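Local coordinates for protein phosphotriesterase, putative (Deinococcus radiodurans, PDB 4J35) that probably hydrolyses lactones at a site with two divalent metal ions and was here engineered toward organophosphate hydrolysis, at residues T50-A55 against W287-I292; A116-Y121 against A162-R167; Q185-L190 against R215-H220; Q232-T237 against L281-D286; D299-G304 against E308-M313. The protein carries 7 engineered substitutions. All coordinates share one frame; numbering follows the deposited sequence.

Contact 1 (T50-A55 against W287-I292); sequences TETARA and WHPLHI
Thr52 of helix 42-58 sets its methyl CG2 3.6 Å from CG of the Pro289 ring, in the turn ahead of helix 291-303, the two side chains crossing at about a right angle. One helical turn on, CB of Ala55 lies 3.7 Å from CD2 of Leu290, with Leu290 CD1 a little farther off. In Thr52, OG1 sits beside the backbone N (chi1 -69°), which puts the methyl opposite that N and against the proline; OG1 makes a weak bond back to Ser48 O.

No polar bond crosses the contact. Within 287-292, His288 to His291 form a type I beta turn, and His288 ND1 accepts from Leu290 N at 3.3 Å, a capping bond 31° out of the imidazole plane. It holds the turn that presents Pro289 and Leu290 to the helix. Pro289 also touches Trp267 and Ser265, its side chain about 9 Å from that of the metal ligand Asp264. Between these two segments the contact is purely apolar.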
# COMPACT_ATOMS: atom_id res chain seq x y z
N THR A 50 5.54 -8.22 -16.00
CA THR A 50 6.58 -7.48 -16.72
C THR A 50 6.00 -6.58 -17.82
O THR A 50 6.51 -5.50 -18.10
CB THR A 50 7.63 -8.41 -17.37
OG1 THR A 50 6.97 -9.28 -18.29
CG2 THR A 50 8.39 -9.23 -16.33
N GLU A 51 4.94 -7.05 -18.48
CA GLU A 51 4.22 -6.24 -19.44
C GLU A 51 3.70 -4.96 -18.72
O GLU A 51 3.86 -3.82 -19.21
CB GLU A 51 3.08 -7.10 -20.03
CG GLU A 51 2.30 -6.54 -21.22
CD GLU A 51 3.06 -6.63 -22.56
OE1 GLU A 51 4.23 -7.08 -22.56
OE2 GLU A 51 2.47 -6.26 -23.61
N THR A 52 3.11 -5.14 -17.54
CA THR A 52 2.53 -4.01 -16.80
C THR A 52 3.64 -3.08 -16.33
O THR A 52 3.53 -1.84 -16.42
CB THR A 52 1.69 -4.51 -15.61
OG1 THR A 52 0.52 -5.14 -16.11
CG2 THR A 52 1.28 -3.33 -14.69
N ALA A 53 4.73 -3.66 -15.84
CA ALA A 53 5.87 -2.85 -15.42
C ALA A 53 6.38 -2.01 -16.59
O ALA A 53 6.77 -0.86 -16.43
CB ALA A 53 6.99 -3.72 -14.90
N ARG A 54 6.41 -2.59 -17.78
CA ARG A 54 6.88 -1.81 -18.91
C ARG A 54 5.97 -0.66 -19.23
O ARG A 54 6.44 0.41 -19.61
CB ARG A 54 7.03 -2.71 -20.15
CG ARG A 54 8.19 -3.59 -20.03
CD ARG A 54 8.38 -4.54 -21.22
NE ARG A 54 9.38 -5.55 -20.89
CZ ARG A 54 10.63 -5.28 -20.53
NH1 ARG A 54 11.05 -4.02 -20.48
NH2 ARG A 54 11.47 -6.25 -20.22
N ALA A 55 4.66 -0.88 -19.12
CA ALA A 55 3.71 0.18 -19.37
C ALA A 55 3.89 1.34 -18.36
O ALA A 55 3.68 2.51 -18.67
CB ALA A 55 2.31 -0.35 -19.31
N TRP A 287 -9.69 0.27 -12.67
CA TRP A 287 -8.92 -0.20 -11.54
C TRP A 287 -7.70 -0.97 -12.00
O TRP A 287 -7.66 -2.22 -11.93
CB TRP A 287 -9.79 -1.06 -10.63
CG TRP A 287 -9.16 -1.46 -9.35
CD1 TRP A 287 -8.40 -0.66 -8.51
CD2 TRP A 287 -9.25 -2.73 -8.71
NE1 TRP A 287 -8.02 -1.39 -7.41
CE2 TRP A 287 -8.52 -2.66 -7.52
CE3 TRP A 287 -9.88 -3.95 -9.06
CZ2 TRP A 287 -8.40 -3.75 -6.65
CZ3 TRP A 287 -9.75 -5.04 -8.20
CH2 TRP A 287 -9.03 -4.92 -7.00
N HIS A 288 -6.70 -0.22 -12.49
CA HIS A 288 -5.47 -0.77 -13.00
C HIS A 288 -4.42 0.29 -12.98
O HIS A 288 -4.72 1.48 -12.92
CB HIS A 288 -5.70 -1.26 -14.46
CG HIS A 288 -6.03 -0.16 -15.41
ND1 HIS A 288 -5.07 0.65 -15.97
CD2 HIS A 288 -7.22 0.31 -15.85
CE1 HIS A 288 -5.65 1.54 -16.75
NE2 HIS A 288 -6.96 1.36 -16.68
N PRO A 289 -3.15 -0.10 -12.98
CA PRO A 289 -2.14 0.90 -12.58
C PRO A 289 -1.75 2.00 -13.58
O PRO A 289 -0.85 2.78 -13.30
CB PRO A 289 -0.92 0.05 -12.27
CG PRO A 289 -1.13 -1.20 -13.08
CD PRO A 289 -2.59 -1.45 -13.02
N LEU A 290 -2.39 2.06 -14.74
CA LEU A 290 -2.11 3.12 -15.69
C LEU A 290 -3.11 4.27 -15.60
O LEU A 290 -2.99 5.28 -16.32
CB LEU A 290 -2.18 2.52 -17.14
CG LEU A 290 -1.44 1.19 -17.27
CD1 LEU A 290 -1.61 0.61 -18.71
CD2 LEU A 290 0.02 1.34 -16.99
N HIS A 291 -4.16 4.08 -14.82
CA HIS A 291 -5.27 5.01 -14.71
C HIS A 291 -4.84 6.38 -14.15
O HIS A 291 -5.28 7.42 -14.64
CB HIS A 291 -6.35 4.36 -13.84
CG HIS A 291 -7.49 5.24 -13.46
ND1 HIS A 291 -8.16 6.03 -14.37
CD2 HIS A 291 -8.11 5.43 -12.28
CE1 HIS A 291 -9.14 6.67 -13.76
NE2 HIS A 291 -9.12 6.33 -12.48
N ILE A 292 -3.88 6.41 -13.24
CA ILE A 292 -3.57 7.68 -12.59
C ILE A 292 -2.82 8.53 -13.62
O ILE A 292 -3.19 9.66 -13.90
CB ILE A 292 -2.78 7.52 -11.30
CG1 ILE A 292 -3.77 7.23 -10.19
CG2 ILE A 292 -1.98 8.79 -11.04
CD1 ILE A 292 -3.11 6.76 -8.87

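Contact 2 (A116-Y121 against A162-R167); sequences AESEIY and AARVQR
The short helical segments 116-121 and 162-167 approach to 9.9 Å between axes and cross at -43°, with Tyr121 and Ala162 nearest in CA position. Arg164 runs extended from CG to NE over one face of the Tyr121 ring and lays its guanidinium flat on it, planes 12° apart. Arg164 CZ stands 3.7 Å from the centroid of the Tyr121 ring, a cation-pi contact, while Arg164 CD makes a CH-pi contact over the same face. With CG opposite its own backbone N (chi1 158°), Tyr121 swings its ring against the arginine, and its CD1 also meets Val165 CG2 at 3.6 Å.

At the guanidinium edge a water accepts from Arg164 NH1 at 3.2 Å and donates to Ser118 OG at 3.0 Å; that hydroxyl is also bonded to Asp115. The phenol OH bonds Glu168, whose carboxylate forms a long, weak ion pair with Arg164 NE. A leucine in place of Tyr121 would probably deprive the guanidinium of its aromatic platform and leave Glu168 without the phenol. Tyr121 also packs on Ala161, and Val165 on Met124, so helices 116-129 and 153-169 are joined here, with helix 105-113 touching Ala116 and Ile120 alongside.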
# COMPACT_ATOMS: atom_id res chain seq x y z
N ALA A 116 3.04 -12.09 21.99
CA ALA A 116 2.94 -12.00 20.53
C ALA A 116 3.49 -10.67 20.00
O ALA A 116 4.06 -10.63 18.90
CB ALA A 116 1.50 -12.19 20.10
N GLU A 117 3.35 -9.58 20.75
CA GLU A 117 3.88 -8.30 20.26
C GLU A 117 5.37 -8.42 19.98
O GLU A 117 5.87 -8.01 18.93
CB GLU A 117 3.63 -7.17 21.27
CG GLU A 117 4.09 -5.80 20.76
CD GLU A 117 4.08 -4.73 21.86
OE1 GLU A 117 3.07 -4.63 22.58
OE2 GLU A 117 5.05 -3.95 21.93
N SER A 118 6.11 -8.97 20.94
CA SER A 118 7.54 -9.14 20.75
C SER A 118 7.87 -10.10 19.61
O SER A 118 8.86 -9.91 18.91
CB SER A 118 8.20 -9.59 22.06
OG SER A 118 8.14 -8.54 23.01
N GLU A 119 7.05 -11.14 19.42
CA GLU A 119 7.27 -12.05 18.30
C GLU A 119 7.06 -11.36 16.98
O GLU A 119 7.83 -11.57 16.02
CB GLU A 119 6.36 -13.29 18.41
CG GLU A 119 6.80 -14.18 19.58
CD GLU A 119 5.82 -15.32 19.83
OE1 GLU A 119 4.71 -15.27 19.27
OE2 GLU A 119 6.17 -16.26 20.58
N ILE A 120 6.03 -10.53 16.92
CA ILE A 120 5.73 -9.77 15.71
C ILE A 120 6.84 -8.76 15.47
O ILE A 120 7.31 -8.59 14.37
CB ILE A 120 4.38 -9.05 15.84
CG1 ILE A 120 3.27 -10.11 15.97
CG2 ILE A 120 4.15 -8.11 14.65
CD1 ILE A 120 1.95 -9.56 16.42
N TYR A 121 7.27 -8.09 16.53
CA TYR A 121 8.34 -7.15 16.40
C TYR A 121 9.57 -7.83 15.79
O TYR A 121 10.23 -7.23 14.93
CB TYR A 121 8.67 -6.57 17.79
CG TYR A 121 10.05 -6.01 17.89
CD1 TYR A 121 10.36 -4.76 17.37
CD2 TYR A 121 11.07 -6.74 18.49
CE1 TYR A 121 11.65 -4.24 17.46
CE2 TYR A 121 12.35 -6.24 18.57
CZ TYR A 121 12.64 -4.99 18.05
OH TYR A 121 13.92 -4.51 18.15
N ALA A 162 5.19 -2.47 15.09
CA ALA A 162 5.66 -1.60 14.01
C ALA A 162 6.26 -0.28 14.53
O ALA A 162 7.28 0.18 14.01
CB ALA A 162 4.51 -1.30 13.06
N ALA A 163 5.64 0.35 15.52
CA ALA A 163 6.15 1.64 16.01
C ALA A 163 7.57 1.46 16.54
O ALA A 163 8.46 2.29 16.34
CB ALA A 163 5.21 2.23 17.07
N ARG A 164 7.80 0.34 17.21
CA ARG A 164 9.11 0.03 17.73
C ARG A 164 10.14 -0.17 16.62
O ARG A 164 11.25 0.36 16.68
CB ARG A 164 9.00 -1.22 18.58
CG ARG A 164 10.27 -1.69 19.16
CD ARG A 164 9.96 -2.81 20.12
NE ARG A 164 11.11 -3.23 20.89
CZ ARG A 164 11.20 -4.43 21.48
NH1 ARG A 164 10.20 -5.33 21.37
NH2 ARG A 164 12.30 -4.72 22.18
N VAL A 165 9.80 -0.94 15.61
CA VAL A 165 10.72 -1.10 14.49
C VAL A 165 10.96 0.25 13.81
O VAL A 165 12.08 0.52 13.38
CB VAL A 165 10.19 -2.14 13.42
CG1 VAL A 165 11.21 -2.24 12.31
CG2 VAL A 165 9.97 -3.47 14.07
N GLN A 166 9.93 1.08 13.74
CA GLN A 166 10.04 2.40 13.09
C GLN A 166 11.04 3.28 13.88
O GLN A 166 11.87 4.00 13.29
CB GLN A 166 8.66 3.08 13.02
CG GLN A 166 8.46 4.10 11.89
CD GLN A 166 9.40 5.26 11.96
OE1 GLN A 166 9.52 5.91 13.02
NE2 GLN A 166 10.12 5.50 10.87
N ARG A 167 10.96 3.22 15.19
CA ARG A 167 11.86 4.03 16.01
C ARG A 167 13.32 3.60 15.82
O ARG A 167 14.21 4.44 15.76
CB ARG A 167 11.43 3.96 17.48
CG ARG A 167 10.17 4.79 17.73
CD ARG A 167 9.65 4.67 19.14
NE ARG A 167 10.68 4.96 20.14
CZ ARG A 167 11.23 6.15 20.36
NH1 ARG A 167 10.87 7.22 19.64
NH2 ARG A 167 12.15 6.30 21.30
O HOH W 1 11.09 -8.02 22.82

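Contact 3 (Q185-L190 against R215-H220); sequences QQAELL and RETLRH
Thr217 is the first residue of 215-220 to touch 185-190, its methyl CG2 lying 4.0 Å from Ala187 CB. Its hydroxyl bonds Tyr213 O one turn back, while the side chain also reaches Ile202 of strand 200-202. Carbonyl O of Thr217 then receives the backbone N of His220 at 3.1 Å and, more weakly, His220 ND1 at 3.4 Å, which ties the imidazole back to Thr217. Helices 183-192 and 211-218 are separated in sequence by strand 200-202, the alternation of a phosphotriesterase-family TIM barrel, and they pack here side by side on its outside.

His220 carries most of the remaining contact. With CG opposite the carbonyl carbon (chi1 -67°), the ring lies with one face against the helix backbone, Glu188 N 4.0 Å above the plane of the His220 ring and over its centre. His220 ND1 comes to 3.7 Å from Ala187 CB, and its NE2 to 3.6 Å from Glu188 CB. Replacing His220 with glycine would probably open a gap over Ala187 and Glu188 and remove the weak side-chain bond to Thr217 O. Glu188 itself extends beyond CG, its carboxylate turned 56° from the imidazole plane and OE2 4.7 Å from His220 NE2.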
# COMPACT_ATOMS: atom_id res chain seq x y z
N GLN A 185 -7.56 7.64 14.13
CA GLN A 185 -7.12 6.75 15.21
C GLN A 185 -5.80 6.06 14.91
O GLN A 185 -4.99 5.88 15.80
CB GLN A 185 -8.17 5.70 15.49
CG GLN A 185 -9.41 6.23 16.13
CD GLN A 185 -10.42 6.66 15.12
OE1 GLN A 185 -10.06 7.06 14.02
NE2 GLN A 185 -11.69 6.56 15.48
N GLN A 186 -5.58 5.65 13.67
CA GLN A 186 -4.30 5.06 13.35
C GLN A 186 -3.16 6.07 13.54
O GLN A 186 -2.07 5.74 14.04
CB GLN A 186 -4.32 4.59 11.87
CG GLN A 186 -5.11 3.32 11.61
CD GLN A 186 -4.91 2.82 10.18
OE1 GLN A 186 -4.29 3.51 9.37
NE2 GLN A 186 -5.43 1.64 9.86
N ALA A 187 -3.39 7.29 13.07
CA ALA A 187 -2.37 8.31 13.01
C ALA A 187 -2.08 8.70 14.45
O ALA A 187 -0.93 8.85 14.84
CB ALA A 187 -2.85 9.53 12.20
N GLU A 188 -3.14 8.80 15.22
CA GLU A 188 -2.99 9.15 16.64
C GLU A 188 -2.27 8.06 17.45
O GLU A 188 -1.43 8.36 18.31
CB GLU A 188 -4.35 9.36 17.25
CG GLU A 188 -4.24 9.65 18.75
CD GLU A 188 -5.60 9.86 19.34
OE1 GLU A 188 -6.46 8.98 19.12
OE2 GLU A 188 -5.80 10.90 19.98
N LEU A 189 -2.61 6.80 17.19
CA LEU A 189 -1.97 5.68 17.86
C LEU A 189 -0.47 5.58 17.51
O LEU A 189 0.39 5.53 18.38
CB LEU A 189 -2.69 4.36 17.56
CG LEU A 189 -2.05 3.09 18.09
CD1 LEU A 189 -1.83 3.19 19.62
CD2 LEU A 189 -2.90 1.86 17.76
N LEU A 190 -0.15 5.56 16.23
CA LEU A 190 1.25 5.49 15.82
C LEU A 190 2.09 6.69 16.30
O LEU A 190 3.24 6.52 16.72
CB LEU A 190 1.33 5.39 14.28
CG LEU A 190 0.88 4.02 13.73
CD1 LEU A 190 0.76 4.16 12.15
CD2 LEU A 190 1.82 2.91 14.10
N ARG A 215 -8.79 16.02 7.22
CA ARG A 215 -8.09 17.11 7.91
C ARG A 215 -7.71 16.67 9.32
O ARG A 215 -6.61 16.92 9.82
CB ARG A 215 -8.97 18.33 7.95
CG ARG A 215 -9.03 19.04 6.60
CD ARG A 215 -9.71 20.37 6.68
NE ARG A 215 -11.14 20.22 6.66
CZ ARG A 215 -11.93 20.59 5.67
NH1 ARG A 215 -11.44 21.15 4.57
NH2 ARG A 215 -13.24 20.37 5.78
N GLU A 216 -8.61 15.95 9.95
CA GLU A 216 -8.30 15.43 11.27
C GLU A 216 -7.10 14.47 11.29
O GLU A 216 -6.28 14.51 12.19
CB GLU A 216 -9.49 14.72 11.86
CG GLU A 216 -9.25 14.32 13.27
CD GLU A 216 -10.44 13.65 13.90
OE1 GLU A 216 -11.50 13.61 13.24
OE2 GLU A 216 -10.31 13.18 15.06
N THR A 217 -7.00 13.59 10.30
CA THR A 217 -5.86 12.72 10.21
C THR A 217 -4.57 13.49 9.99
O THR A 217 -3.53 13.17 10.62
CB THR A 217 -6.07 11.68 9.00
OG1 THR A 217 -7.34 11.05 9.15
CG2 THR A 217 -5.01 10.62 9.02
N LEU A 218 -4.64 14.51 9.11
CA LEU A 218 -3.46 15.25 8.64
C LEU A 218 -2.87 16.06 9.80
O LEU A 218 -1.70 16.39 9.83
CB LEU A 218 -3.83 16.21 7.52
CG LEU A 218 -3.99 15.40 6.20
CD1 LEU A 218 -4.74 16.22 5.20
CD2 LEU A 218 -2.60 15.05 5.70
N ARG A 219 -3.74 16.35 10.72
CA ARG A 219 -3.36 17.04 11.97
C ARG A 219 -2.18 16.38 12.74
O ARG A 219 -1.47 17.05 13.50
CB ARG A 219 -4.59 17.09 12.86
CG ARG A 219 -4.46 17.88 14.12
CD ARG A 219 -4.85 19.32 13.85
NE ARG A 219 -6.29 19.53 13.97
CZ ARG A 219 -6.89 20.11 15.01
NH1 ARG A 219 -6.18 20.56 16.04
NH2 ARG A 219 -8.21 20.25 15.02
N HIS A 220 -1.96 15.08 12.54
CA HIS A 220 -0.95 14.33 13.28
C HIS A 220 0.39 14.37 12.61
O HIS A 220 1.36 13.80 13.13
CB HIS A 220 -1.41 12.89 13.50
CG HIS A 220 -2.58 12.80 14.42
ND1 HIS A 220 -3.87 12.65 13.96
CD2 HIS A 220 -2.67 12.91 15.76
CE1 HIS A 220 -4.70 12.63 14.99
NE2 HIS A 220 -3.99 12.80 16.10

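Contact 4 (Q232-T237 against L281-D286); sequences QGMLGT and LPAVKD. Engineered in segment 232-237: Leu235 (natural residue Val).
Gln232 and Ala283 meet through their backbones: N of Gln232 donates to O of Ala283 at 3.0 Å, nearly straight at 171° and on a carbonyl lone pair. In return, Ala283 CA makes a CA-H...O contact of 3.3 Å with Gln232 O.

From CB, the Gln232 side chain sets out with CG beside its backbone N (chi1 -56°) and stays extended to CD, which carries the amide to Asp286. There the amide divides. OE1 bonds Asp240 N, at the start of helix 240-251. Gln232 NE2 gives a proton to a water at 3.0 Å, and the same water accepts from Asp286 N, also at 3.0 Å. Gln232 NE2 is also 3.3 Å from Asp286 OD2, but the angle is too poor for a hydrogen bond.

Beyond Gln232, Met234 CB packs on Ala283 CB at 4.1 Å, and a type I' turn runs from Met234 through engineered Leu235 to Thr237. In this TIM-barrel hydrolase the arrangement joins the loop after strand 223-226 to the short, weakly bonded helical segment that follows strand 266-269, the Met234 side chain about 12 Å from a bound cobalt ion.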
# COMPACT_ATOMS: atom_id res chain seq x y z
N GLN A 232 -14.47 1.97 -8.18
CA GLN A 232 -15.57 2.94 -8.06
C GLN A 232 -16.91 2.35 -7.63
O GLN A 232 -17.52 1.60 -8.36
CB GLN A 232 -15.77 3.68 -9.39
CG GLN A 232 -14.54 4.38 -9.93
CD GLN A 232 -14.85 5.35 -11.07
OE1 GLN A 232 -15.29 6.47 -10.83
NE2 GLN A 232 -14.59 4.94 -12.31
N GLY A 233 -17.39 2.70 -6.45
CA GLY A 233 -18.67 2.18 -6.01
C GLY A 233 -18.76 0.67 -5.83
O GLY A 233 -19.85 0.10 -5.95
N MET A 234 -17.64 0.00 -5.57
CA MET A 234 -17.67 -1.38 -5.11
C MET A 234 -17.72 -1.36 -3.57
O MET A 234 -16.83 -0.80 -2.93
CB MET A 234 -16.45 -2.19 -5.58
CG MET A 234 -16.71 -3.72 -5.82
SD MET A 234 -15.25 -4.66 -5.28
CE MET A 234 -15.13 -6.07 -6.39
N LEU A 235 -18.77 -1.93 -2.99
CA LEU A 235 -18.82 -2.11 -1.54
C LEU A 235 -18.46 -0.83 -0.82
O LEU A 235 -17.63 -0.82 0.09
CB LEU A 235 -17.87 -3.23 -1.12
CG LEU A 235 -18.10 -4.51 -1.92
CD1 LEU A 235 -17.31 -5.67 -1.32
CD2 LEU A 235 -19.59 -4.84 -1.97
N GLY A 236 -19.09 0.25 -1.24
CA GLY A 236 -19.00 1.51 -0.52
C GLY A 236 -17.92 2.45 -1.00
O GLY A 236 -17.85 3.58 -0.52
N THR A 237 -17.07 2.02 -1.93
CA THR A 237 -16.04 2.94 -2.41
C THR A 237 -16.71 4.07 -3.17
O THR A 237 -17.72 3.87 -3.85
CB THR A 237 -14.96 2.31 -3.31
OG1 THR A 237 -15.58 1.56 -4.37
CG2 THR A 237 -14.05 1.40 -2.50
N LEU A 281 -18.77 -4.65 -13.64
CA LEU A 281 -17.73 -4.23 -14.58
C LEU A 281 -17.40 -2.73 -14.47
O LEU A 281 -16.24 -2.33 -14.63
CB LEU A 281 -18.14 -4.57 -16.00
CG LEU A 281 -18.07 -6.07 -16.28
CD1 LEU A 281 -18.58 -6.40 -17.66
CD2 LEU A 281 -16.64 -6.57 -16.12
N PRO A 282 -18.42 -1.89 -14.26
CA PRO A 282 -18.06 -0.47 -14.19
C PRO A 282 -17.17 -0.15 -12.99
O PRO A 282 -16.29 0.69 -13.12
CB PRO A 282 -19.43 0.22 -14.06
CG PRO A 282 -20.39 -0.73 -14.72
CD PRO A 282 -19.87 -2.10 -14.37
N ALA A 283 -17.39 -0.83 -11.87
CA ALA A 283 -16.63 -0.59 -10.65
C ALA A 283 -15.15 -0.85 -10.86
O ALA A 283 -14.31 -0.19 -10.24
CB ALA A 283 -17.15 -1.50 -9.56
N VAL A 284 -14.83 -1.82 -11.71
CA VAL A 284 -13.43 -2.24 -11.82
C VAL A 284 -12.77 -1.77 -13.11
O VAL A 284 -11.60 -2.06 -13.35
CB VAL A 284 -13.27 -3.78 -11.66
CG1 VAL A 284 -13.75 -4.23 -10.31
CG2 VAL A 284 -14.03 -4.56 -12.79
N LYS A 285 -13.49 -1.00 -13.93
CA LYS A 285 -13.01 -0.67 -15.28
C LYS A 285 -11.70 0.12 -15.31
O LYS A 285 -10.83 -0.12 -16.16
CB LYS A 285 -14.06 0.15 -16.02
CG LYS A 285 -13.66 0.50 -17.44
CD LYS A 285 -14.74 1.28 -18.17
CE LYS A 285 -14.33 1.54 -19.63
NZ LYS A 285 -15.37 2.27 -20.42
N ASP A 286 -11.58 1.10 -14.41
CA ASP A 286 -10.36 1.91 -14.35
C ASP A 286 -9.44 1.45 -13.23
O ASP A 286 -8.53 2.18 -12.88
CB ASP A 286 -10.69 3.38 -14.07
CG ASP A 286 -11.52 4.02 -15.18
OD1 ASP A 286 -11.27 3.73 -16.37
OD2 ASP A 286 -12.43 4.82 -14.83
O HOH W 2 -13.68 2.05 -12.45

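Contact 5 (D299-G304 against E308-M313)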
# COMPACT_ATOMS: atom_id res chain seq x y z
N ASP A 299 -6.41 15.24 -15.46
CA ASP A 299 -7.66 15.82 -15.03
C ASP A 299 -7.38 16.84 -13.88
O ASP A 299 -7.99 17.88 -13.83
CB ASP A 299 -8.64 14.75 -14.59
CG ASP A 299 -10.00 15.31 -14.31
OD1 ASP A 299 -10.64 15.78 -15.27
OD2 ASP A 299 -10.43 15.30 -13.14
N LEU A 300 -6.42 16.55 -13.02
CA LEU A 300 -6.07 17.52 -11.96
C LEU A 300 -5.49 18.81 -12.58
O LEU A 300 -5.87 19.91 -12.19
CB LEU A 300 -5.07 16.92 -10.98
CG LEU A 300 -5.62 15.77 -10.13
CD1 LEU A 300 -4.50 15.14 -9.34
CD2 LEU A 300 -6.73 16.28 -9.20
N ARG A 301 -4.58 18.66 -13.54
CA ARG A 301 -4.04 19.81 -14.26
C ARG A 301 -5.16 20.63 -14.92
O ARG A 301 -5.19 21.87 -14.81
CB ARG A 301 -3.01 19.36 -15.30
CG ARG A 301 -1.75 18.81 -14.66
CD ARG A 301 -0.95 19.95 -13.99
NE ARG A 301 -0.43 20.89 -14.99
CZ ARG A 301 -0.79 22.16 -15.15
NH1 ARG A 301 -1.69 22.75 -14.38
NH2 ARG A 301 -0.22 22.85 -16.14
N ARG A 302 -6.07 19.94 -15.61
CA ARG A 302 -7.24 20.61 -16.15
C ARG A 302 -7.98 21.42 -15.07
O ARG A 302 -8.52 22.48 -15.36
CB ARG A 302 -8.23 19.64 -16.73
CG ARG A 302 -9.34 20.33 -17.50
CD ARG A 302 -10.44 19.35 -18.00
NE ARG A 302 -10.96 18.52 -16.90
CZ ARG A 302 -11.68 18.99 -15.87
NH1 ARG A 302 -11.99 20.28 -15.79
NH2 ARG A 302 -12.09 18.16 -14.91
N ARG A 303 -8.03 20.88 -13.86
CA ARG A 303 -8.79 21.49 -12.78
C ARG A 303 -8.10 22.69 -12.15
O ARG A 303 -8.72 23.37 -11.33
CB ARG A 303 -9.04 20.48 -11.67
CG ARG A 303 -10.15 19.49 -11.96
CD ARG A 303 -10.19 18.41 -10.90
NE ARG A 303 -11.14 17.35 -11.25
CZ ARG A 303 -12.34 17.18 -10.70
NH1 ARG A 303 -12.78 17.98 -9.74
NH2 ARG A 303 -13.10 16.18 -11.11
N GLY A 304 -6.84 22.93 -12.49
CA GLY A 304 -6.09 24.04 -11.91
C GLY A 304 -5.01 23.60 -10.92
O GLY A 304 -4.29 24.42 -10.35
N GLU A 308 3.78 21.81 -10.26
CA GLU A 308 4.55 21.67 -9.04
C GLU A 308 3.85 20.79 -8.01
O GLU A 308 4.50 20.00 -7.36
CB GLU A 308 4.83 23.06 -8.44
CG GLU A 308 5.58 23.00 -7.11
CD GLU A 308 5.94 24.37 -6.57
OE1 GLU A 308 5.91 25.35 -7.36
OE2 GLU A 308 6.27 24.48 -5.37
N GLN A 309 2.53 20.94 -7.88
CA GLN A 309 1.75 20.16 -6.93
C GLN A 309 1.69 18.71 -7.33
O GLN A 309 1.73 17.82 -6.52
CB GLN A 309 0.32 20.71 -6.82
CG GLN A 309 0.25 22.05 -6.07
CD GLN A 309 -1.16 22.62 -6.05
OE1 GLN A 309 -1.77 22.80 -7.09
NE2 GLN A 309 -1.68 22.88 -4.86
N VAL A 310 1.59 18.46 -8.64
CA VAL A 310 1.46 17.11 -9.09
C VAL A 310 2.77 16.42 -8.83
O VAL A 310 2.79 15.29 -8.35
CB VAL A 310 1.13 17.06 -10.59
CG1 VAL A 310 1.45 15.70 -11.15
CG2 VAL A 310 -0.34 17.43 -10.81
N GLY A 311 3.87 17.09 -9.13
CA GLY A 311 5.18 16.48 -8.93
C GLY A 311 5.45 16.28 -7.44
O GLY A 311 6.23 15.41 -7.03
N GLN A 312 4.81 17.09 -6.61
CA GLN A 312 5.01 16.95 -5.16
C GLN A 312 4.35 15.65 -4.65
O GLN A 312 4.92 14.93 -3.82
CB GLN A 312 4.41 18.12 -4.43
CG GLN A 312 4.72 18.12 -2.89
CD GLN A 312 6.20 18.30 -2.57
OE1 GLN A 312 6.82 19.28 -2.99
NE2 GLN A 312 6.77 17.35 -1.84
N MET A 313 3.13 15.39 -5.12
CA MET A 313 2.41 14.19 -4.71
C MET A 313 3.10 12.95 -5.23
O MET A 313 3.18 11.94 -4.54
CB MET A 313 0.95 14.21 -5.19
CG MET A 313 0.13 15.27 -4.55
SD MET A 313 -1.63 15.30 -4.89
CE MET A 313 -1.60 15.94 -6.61
O HOH W 3 -3.77 25.08 -7.61
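Leu300 and Met313 reach toward each other tip to tip between helix 291-303 and helix 307-322, CD1 of the leucine 4.1 Å from CE of the methionine. Arg301, bent at chi2 and chi3, brings its CD to 4.1 Å from Val310 CG2, crossing that side chain at about a right angle. Its NE forms a salt bridge with Glu307 at the start of helix 307-322, and its NH1 bonds Ile305 O in the connecting loop.

Water provides a polar link: one molecule donates to Gly304 O at 2.9 Å and to Gln309 OE1 at 3.1 Å. The same oxygen accepts from Thr306 N. Gly304 ends the first helix in a Schellman motif, at a positive phi of 108°.

A further salt-bridge network lies on the first helix. Asp299 uses both oxygens: OD1 takes Arg302 NH2 at 2.8 Å on its syn side but tilted out of the carboxylate plane, and OD2 takes Arg303 NE at 2.9 Å from above that plane. Two arginines sharing it probably keep it ionised.

The two helices form a hairpin beside helix 240-251, which Asp299, Leu300, Arg303 and Met313 touch, while Met313 reaches Leu259 and Leu261 of strand 259-261.

Contact 1 spans the chain from helix 42-58 to the start of helix 291-303, and contacts 2, 3 and 4 follow in that order within the loop it closes; contact 5 comes after it. Contacts 1 and 5 share helix 291-303, their centres about 20 Å apart. Contact 4 touches contact 1 where His291 CB meets Asp286 O at 3.2 Å. Contacts 2 and 3 lie across the chain's centre from contact 1, their centres about 34 and about 31 Å from its own and about 20 Å from each other. Contacts 1, 2, 3 and 5 thus tie helical parts of the TIM barrel together, while contacts 1 and 4 both have a side chain about 12 Å from a bound cobalt ion.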